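PDB 3KE7: putative ketosteroid isomerase from Parabacteroides distasonis ATCC 8503, which is of unestablished function but belongs to the SnoaL-like, NTF2-type family, holds bicine in a pocket and may be a ketosteroid isomerase. Local coordinates for residues E58-R61 against T62-G66. Numbering follows the deposited sequence.
Sequences EQLR and TYYKG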
loop_
_atom_site.group_PDB
_atom_site.type_symbol
_atom_site.label_atom_id
_atom_site.label_comp_id
_atom_site.label_asym_id
_atom_site.label_seq_id
_atom_site.Cartn_x
_atom_site.Cartn_y
_atom_site.Cartn_z
ATOM N N GLU B 58 -9.868 15.672 4.160
ATOM C CA GLU B 58 -10.900 16.498 3.578
ATOM C C GLU B 58 -11.167 16.149 2.113
ATOM O O GLU B 58 -12.314 16.127 1.681
ATOM C CB GLU B 58 -10.617 17.989 3.801
ATOM C CG GLU B 58 -10.690 18.339 5.280
ATOM C CD GLU B 58 -11.936 17.712 5.958
ATOM O OE1 GLU B 58 -13.064 17.954 5.482
ATOM O OE2 GLU B 58 -11.787 16.942 6.933
ATOM N N GLN B 59 -10.111 15.843 1.366
ATOM C CA GLN B 59 -10.254 15.379 -0.026
ATOM C C GLN B 59 -10.951 14.037 -0.069
ATOM O O GLN B 59 -11.807 13.799 -0.933
ATOM C CB GLN B 59 -8.926 15.233 -0.740
ATOM C CG GLN B 59 -8.390 16.491 -1.362
ATOM C CD GLN B 59 -7.112 16.251 -2.142
ATOM O OE1 GLN B 59 -6.748 15.105 -2.451
ATOM N NE2 GLN B 59 -6.410 17.332 -2.464
ATOM N N LEU B 60 -10.566 13.144 0.839
ATOM C CA LEU B 60 -11.193 11.826 0.913
ATOM C C LEU B 60 -12.705 11.980 1.176
ATOM O O LEU B 60 -13.527 11.317 0.563
ATOM C CB LEU B 60 -10.542 10.958 1.985
ATOM C CG LEU B 60 -11.032 9.507 1.947
ATOM C CD1 LEU B 60 -10.512 8.751 0.704
ATOM C CD2 LEU B 60 -10.632 8.801 3.244
ATOM N N ARG B 61 -13.054 12.810 2.144
ATOM C CA ARG B 61 -14.439 13.084 2.511
ATOM C C ARG B 61 -15.223 13.593 1.317
ATOM O O ARG B 61 -16.293 13.075 1.027
ATOM C CB ARG B 61 -14.499 14.059 3.680
ATOM C CG ARG B 61 -15.917 14.317 4.108
ATOM C CD ARG B 61 -16.013 15.489 5.094
ATOM N NE ARG B 61 -14.925 15.460 6.054
ATOM C CZ ARG B 61 -14.860 14.669 7.114
ATOM N NH1 ARG B 61 -15.847 13.811 7.393
ATOM N NH2 ARG B 61 -13.786 14.740 7.912
ATOM N N THR B 62 -14.705 14.574 0.616
ATOM C CA THR B 62 -15.354 15.105 -0.581
ATOM C C THR B 62 -15.608 14.034 -1.628
ATOM O O THR B 62 -16.686 13.961 -2.219
ATOM C CB THR B 62 -14.492 16.247 -1.162
ATOM O OG1 THR B 62 -14.397 17.260 -0.155
ATOM C CG2 THR B 62 -15.125 16.829 -2.453
ATOM N N TYR B 63 -14.623 13.164 -1.850
ATOM C CA TYR B 63 -14.766 12.072 -2.799
ATOM C C TYR B 63 -15.881 11.086 -2.362
ATOM O O TYR B 63 -16.780 10.724 -3.137
ATOM C CB TYR B 63 -13.427 11.342 -2.914
ATOM C CG TYR B 63 -13.417 10.203 -3.877
ATOM C CD1 TYR B 63 -13.685 10.408 -5.210
ATOM C CD2 TYR B 63 -13.109 8.912 -3.457
ATOM C CE1 TYR B 63 -13.666 9.355 -6.104
ATOM C CE2 TYR B 63 -13.035 7.874 -4.343
ATOM C CZ TYR B 63 -13.348 8.103 -5.668
ATOM O OH TYR B 63 -13.350 7.068 -6.611
ATOM N N TYR B 64 -15.832 10.685 -1.097
ATOM C CA TYR B 64 -16.793 9.733 -0.573
ATOM C C TYR B 64 -18.215 10.279 -0.509
ATOM O O TYR B 64 -19.191 9.528 -0.638
ATOM C CB TYR B 64 -16.356 9.247 0.842
ATOM C CG TYR B 64 -15.580 7.982 0.836
ATOM C CD1 TYR B 64 -14.263 7.946 0.507
ATOM C CD2 TYR B 64 -16.199 6.806 1.180
ATOM C CE1 TYR B 64 -13.543 6.771 0.522
ATOM C CE2 TYR B 64 -15.511 5.603 1.182
ATOM C CZ TYR B 64 -14.184 5.590 0.863
ATOM O OH TYR B 64 -13.545 4.347 0.865
ATOM N N LYS B 65 -18.355 11.593 -0.388
ATOM C CA LYS B 65 -19.676 12.202 -0.392
ATOM C C LYS B 65 -20.406 11.944 -1.708
ATOM O O LYS B 65 -21.629 11.961 -1.728
ATOM C CB LYS B 65 -19.576 13.706 -0.180
ATOM C CG LYS B 65 -19.310 14.097 1.261
ATOM C CD LYS B 65 -18.952 15.610 1.442
ATOM C CE LYS B 65 -19.938 16.534 0.812
ATOM N NZ LYS B 65 -21.244 16.613 1.579
ATOM N N GLY B 66 -19.673 11.673 -2.776
ATOM C CA GLY B 66 -20.278 11.445 -4.086
ATOM C C GLY B 66 -20.502 9.986 -4.409
ATOM O O GLY B 66 -21.056 9.679 -5.449
#
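Both the backbone N and the hydroxyl of Thr-62 donate to the carbonyl oxygen of Glu-58, OG1 to O at 3.0 Å, in the short helix 57-65 of this NTF2-type fold. The two donors reach that oxygen from opposite faces of its carbonyl plane; the threonine hydroxyl lies beside its own backbone N (chi1 -60°), which turns it back along the helix. The i to i+4 bonds continue through Tyr-63, Tyr-64 and Lys-65, the last from Lys-65 N to Arg-61 O at 2.9 Å. In the conformer described, one of two for Glu-58, Arg-61 takes the carboxylate side-on in a salt bridge, NE to OE1 and NH2 to OE2 at 3.1 Å, both on the syn side, with the carboxylate at the guanidinium edge. A leucine in place of Arg-61 would probably leave the Glu-58 carboxylate without its charged mate in this conformer. Leu-60 and Tyr-64 lie side by side, pointing the same way, and both touch Tyr-45 of strand 43-46; the Tyr-64 side chain comes within about 4 Å of the bound bicine (nearest atoms). Tyr-63 instead sends its hydroxyl to Asp-47 and Ser-49. Leu-60 CD1 rests 3.6 Å from Tyr-64 CE1, while Leu-60 O sits at the edge of the same ring, 3.5 Å from Tyr-64 CD1.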